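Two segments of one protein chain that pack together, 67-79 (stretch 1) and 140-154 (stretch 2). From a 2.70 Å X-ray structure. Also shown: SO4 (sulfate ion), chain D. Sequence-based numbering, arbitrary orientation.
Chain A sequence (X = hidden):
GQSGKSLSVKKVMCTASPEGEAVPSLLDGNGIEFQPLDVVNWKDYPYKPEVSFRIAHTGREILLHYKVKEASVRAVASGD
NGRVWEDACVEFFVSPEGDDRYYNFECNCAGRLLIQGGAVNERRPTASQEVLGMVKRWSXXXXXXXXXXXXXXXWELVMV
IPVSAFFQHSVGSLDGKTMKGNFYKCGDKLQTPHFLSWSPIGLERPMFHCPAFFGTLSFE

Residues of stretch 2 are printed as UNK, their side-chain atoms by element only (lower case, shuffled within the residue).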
# COMPACT_ATOMS: atom_id res chain seq x y z
N LYS A 67 -5.46 7.87 -3.28
CA LYS A 67 -6.14 9.16 -3.03
C LYS A 67 -7.05 8.94 -1.82
O LYS A 67 -7.79 7.96 -1.78
CB LYS A 67 -6.97 9.60 -4.23
CG LYS A 67 -6.17 10.09 -5.42
CD LYS A 67 -7.01 10.24 -6.68
CE LYS A 67 -8.15 11.25 -6.57
NZ LYS A 67 -8.81 11.43 -7.89
N VAL A 68 -7.01 9.86 -0.86
CA VAL A 68 -7.80 9.77 0.39
C VAL A 68 -8.51 11.09 0.73
O VAL A 68 -7.97 12.16 0.47
CB VAL A 68 -6.85 9.45 1.56
CG1 VAL A 68 -7.58 9.41 2.89
CG2 VAL A 68 -6.12 8.13 1.32
N LYS A 69 -9.71 10.98 1.30
CA LYS A 69 -10.45 12.12 1.89
C LYS A 69 -11.02 11.61 3.22
O LYS A 69 -11.87 10.72 3.21
CB LYS A 69 -11.56 12.66 0.97
CG LYS A 69 -12.09 14.04 1.43
CD LYS A 69 -13.16 14.66 0.53
CE LYS A 69 -14.49 13.94 0.65
NZ LYS A 69 -15.59 14.69 -0.01
N GLU A 70 -10.53 12.15 4.35
CA GLU A 70 -10.95 11.74 5.72
C GLU A 70 -11.05 12.89 6.71
O GLU A 70 -10.55 13.98 6.45
CB GLU A 70 -10.04 10.64 6.28
CG GLU A 70 -8.56 10.99 6.32
CD GLU A 70 -7.68 9.85 6.84
OE1 GLU A 70 -8.08 9.13 7.79
OE2 GLU A 70 -6.56 9.69 6.31
N ALA A 71 -11.70 12.61 7.84
CA ALA A 71 -11.99 13.63 8.89
C ALA A 71 -10.79 14.14 9.68
O ALA A 71 -10.90 15.18 10.33
CB ALA A 71 -13.09 13.15 9.83
N SER A 72 -9.68 13.39 9.67
CA SER A 72 -8.45 13.81 10.36
C SER A 72 -7.23 13.07 9.83
O SER A 72 -7.36 11.98 9.28
CB SER A 72 -8.55 13.63 11.88
OG SER A 72 -8.61 12.26 12.27
N VAL A 73 -6.07 13.70 10.02
CA VAL A 73 -4.77 13.13 9.63
C VAL A 73 -3.76 13.28 10.76
O VAL A 73 -3.89 14.16 11.60
CB VAL A 73 -4.22 13.76 8.33
CG1 VAL A 73 -5.11 13.38 7.15
CG2 VAL A 73 -4.09 15.27 8.42
N ARG A 74 -2.75 12.41 10.75
CA ARG A 74 -1.75 12.32 11.82
C ARG A 74 -0.50 11.64 11.27
O ARG A 74 -0.62 10.76 10.44
CB ARG A 74 -2.36 11.47 12.94
CG ARG A 74 -1.52 11.22 14.18
CD ARG A 74 -2.27 10.28 15.12
NE ARG A 74 -1.60 10.12 16.42
CZ ARG A 74 -0.65 9.24 16.72
NH1 ARG A 74 -0.16 8.37 15.82
NH2 ARG A 74 -0.15 9.22 17.95
N ALA A 75 0.68 12.05 11.72
CA ALA A 75 1.96 11.44 11.29
C ALA A 75 3.05 11.64 12.34
O ALA A 75 3.96 12.43 12.16
CB ALA A 75 2.39 11.99 9.95
N VAL A 76 2.89 10.96 13.46
CA VAL A 76 3.82 11.05 14.59
C VAL A 76 5.11 10.25 14.35
O VAL A 76 6.17 10.67 14.81
CB VAL A 76 3.12 10.63 15.92
CG1 VAL A 76 4.09 10.66 17.11
CG2 VAL A 76 1.92 11.54 16.19
N ALA A 77 5.02 9.12 13.65
CA ALA A 77 6.17 8.22 13.45
C ALA A 77 7.43 8.97 13.02
O ALA A 77 7.42 9.59 11.97
CB ALA A 77 5.82 7.14 12.45
N SER A 78 8.48 8.94 13.84
CA SER A 78 9.70 9.72 13.57
C SER A 78 10.62 9.15 12.49
O SER A 78 11.44 9.89 11.94
CB SER A 78 10.49 9.99 14.85
OG SER A 78 10.94 8.79 15.43
N GLY A 79 10.54 7.85 12.22
CA GLY A 79 11.38 7.23 11.19
C GLY A 79 10.72 6.07 10.48
O GLY A 79 9.60 5.68 10.82
N UNK A 140 1.32 14.34 -0.63
CA UNK A 140 0.86 15.74 -0.61
C UNK A 140 1.00 16.35 0.79
O UNK A 140 0.87 17.58 0.93
o UNK A 140 -1.54 15.22 -0.28
c UNK A 140 -0.59 15.87 -1.13
N UNK A 141 1.20 15.52 1.83
CA UNK A 141 1.45 15.95 3.21
C UNK A 141 2.85 15.53 3.68
O UNK A 141 3.10 15.41 4.88
c UNK A 141 -1.05 15.77 3.88
c UNK A 141 -1.98 14.98 4.79
c UNK A 141 0.39 15.36 4.15
c UNK A 141 -1.24 17.25 4.08
N UNK A 142 3.77 15.35 2.73
CA UNK A 142 5.14 14.91 3.04
C UNK A 142 5.89 15.97 3.81
O UNK A 142 5.56 17.17 3.73
c UNK A 142 5.91 14.54 1.76
N UNK A 143 6.88 15.50 4.57
CA UNK A 143 7.74 16.34 5.38
C UNK A 143 7.82 15.93 6.83
O UNK A 143 7.75 14.74 7.15
N UNK A 144 7.95 16.93 7.69
CA UNK A 144 8.14 16.75 9.13
C UNK A 144 7.03 15.89 9.76
O UNK A 144 5.89 15.93 9.27
c UNK A 144 8.13 18.10 9.91
o UNK A 144 10.96 17.94 9.99
c UNK A 144 10.49 18.86 9.28
o UNK A 144 11.16 19.51 8.45
c UNK A 144 9.03 19.24 9.43
N UNK A 145 7.34 15.12 10.82
CA UNK A 145 6.25 14.44 11.53
C UNK A 145 5.33 15.48 12.21
O UNK A 145 5.80 16.57 12.56
c UNK A 145 6.96 13.58 12.59
c UNK A 145 8.42 13.64 12.28
c UNK A 145 8.67 14.83 11.42
N UNK A 146 4.04 15.15 12.37
CA UNK A 146 3.06 16.08 12.99
C UNK A 146 1.95 15.40 13.79
O UNK A 146 1.47 14.33 13.40
c UNK A 146 2.44 16.06 9.58
c UNK A 146 -0.23 15.30 9.76
c UNK A 146 0.39 15.93 10.83
c UNK A 146 0.47 15.04 8.59
c UNK A 146 1.81 15.42 8.50
c UNK A 146 1.75 16.31 10.76
c UNK A 146 2.43 17.02 11.93
N UNK A 147 1.54 16.04 14.88
CA UNK A 147 0.43 15.57 15.73
C UNK A 147 -0.89 15.70 14.97
O UNK A 147 -0.99 16.48 14.01
c UNK A 147 1.51 16.07 18.01
o UNK A 147 0.43 14.00 18.69
c UNK A 147 0.35 16.36 17.05
o UNK A 147 2.59 14.15 18.91
c UNK A 147 1.50 14.65 18.58
N UNK A 148 -1.88 14.93 15.39
CA UNK A 148 -3.16 14.90 14.69
C UNK A 148 -3.76 16.28 14.39
O UNK A 148 -3.83 17.11 15.27
c UNK A 148 -4.19 14.04 15.47
c UNK A 148 -5.51 13.84 14.74
o UNK A 148 -7.21 12.19 14.63
o UNK A 148 -6.36 12.63 16.60
c UNK A 148 -6.42 12.81 15.37
N UNK A 149 -4.17 16.50 13.13
CA UNK A 149 -4.87 17.71 12.69
C UNK A 149 -6.31 17.33 12.33
O UNK A 149 -6.55 16.59 11.37
c UNK A 149 -2.22 19.15 10.27
n UNK A 149 -0.76 19.25 10.22
n UNK A 149 1.30 19.43 9.20
c UNK A 149 -2.76 18.75 11.63
c UNK A 149 -4.21 18.33 11.47
c UNK A 149 -0.03 19.34 9.10
n UNK A 149 -0.59 19.33 7.88
N UNK A 150 -7.25 17.84 13.12
CA UNK A 150 -8.68 17.61 12.93
C UNK A 150 -9.19 18.49 11.81
O UNK A 150 -8.72 19.63 11.66
c UNK A 150 -9.47 17.91 14.22
c UNK A 150 -9.26 15.61 15.24
c UNK A 150 -9.82 17.56 16.70
c UNK A 150 -9.06 17.11 15.47
N UNK A 151 -10.15 17.98 11.04
CA UNK A 151 -10.75 18.68 9.91
C UNK A 151 -10.60 17.85 8.65
O UNK A 151 -9.59 17.15 8.48
N UNK A 152 -11.60 17.96 7.77
CA UNK A 152 -11.61 17.20 6.53
C UNK A 152 -10.37 17.57 5.73
O UNK A 152 -10.06 18.75 5.58
c UNK A 152 -12.87 17.43 5.69
c UNK A 152 -14.28 16.42 3.82
c UNK A 152 -13.07 16.27 4.72
o UNK A 152 -15.18 15.55 3.88
o UNK A 152 -14.31 17.37 3.02
N UNK A 153 -9.67 16.55 5.25
CA UNK A 153 -8.42 16.72 4.52
C UNK A 153 -8.28 15.72 3.36
O UNK A 153 -8.40 14.51 3.58
s UNK A 153 -5.64 16.37 4.68
c UNK A 153 -7.25 16.53 5.49
N UNK A 154 -8.01 16.24 2.16
CA UNK A 154 -7.76 15.41 0.97
C UNK A 154 -6.25 15.27 0.77
O UNK A 154 -5.54 16.26 0.71
o UNK A 154 -9.81 15.97 -0.20
c UNK A 154 -8.40 16.01 -0.28
S SO4 D . 8.11 5.84 15.76
O1 SO4 D . 8.59 4.84 16.75
O2 SO4 D . 7.96 7.18 16.40
O3 SO4 D . 9.05 5.93 14.60
O4 SO4 D . 6.76 5.39 15.34

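Position 140 has one carbon and one oxygen, out of reach of stretch 1: Ser-140. Position 141 has four carbons, forked at the second. One branch end lies 4.2 Å from Val-73 CG2. A fork at the second carbon means Leu-141, and the near atom is its CD1. Position 142 has a single carbon and no contact: Ala-142. Position 143 has no side-chain atoms, and at its phi/psi of 127/-146 a CB would jam against the preceding carbonyl O: Gly-143.

Position 144 has three carbons, the third carrying two oxygens. It is poorly ordered and points away: Glu-144. At 145 three carbons close a ring onto the backbone N, which defines Pro-145. Its CA is 3.1 Å from Ala-75 O, and its CB is 3.7 Å from Val-76 O.

Position 146 has one carbon and a six-carbon ring without oxygen: Phe-146. Ala-75 CB sits over one ring face, 3.8 Å from Phe-146 CE2, in a CH-pi contact. Position 147 has three carbons and two terminal oxygens: Glu-147. Its CB points away, but its OE1 comes to 3.8 Å from Val-76 CG2.

Position 148 has the same atoms, in an extended chain. One oxygen accepts a hydrogen bond from Ser-72 OG at 2.7 Å. This is Glu-148, through OE2. Position 149 has three carbons, a nitrogen, then a carbon with two more nitrogens. That guanidinium makes it Arg-149; its end leads away, while its CB is 4.3 Å from Val-73 CG2.

Position 150 has four carbons forked at the second: Leu-150. Its CD2 is 4.0 Å from Ser-72 CB. Position 151 has no side chain, and its backbone angles call for Gly-151. Its N donates to Ala-71 O at 3.0 Å.

Position 152 has three carbons and two terminal oxygens: Glu-152. Its OE2 is 4.0 Å from Lys-69 NZ, too far for a salt bridge. Position 153 has one carbon and a sulfur: Cys-153. Its SG is 3.9 Å from Val-73 CG1. Position 154 has one carbon and an oxygen: Ser-154. Its OG is 3.4 Å from Lys-69 CG.

The contact is an antiparallel pairing that turns a corner at Ala-71 and Gly-151. Paired backbone hydrogen bonds join Glu-70 to Cys-153, Val-73 to Arg-149 and Ala-75 to Phe-146. Two beta bulges shift the register. Val-73 packs against Leu-141, Phe-146 and Cys-153, so apolar contacts reinforce the backbone pairing.

Stretch 2 (140-154) SLAGEPFEERLGECS
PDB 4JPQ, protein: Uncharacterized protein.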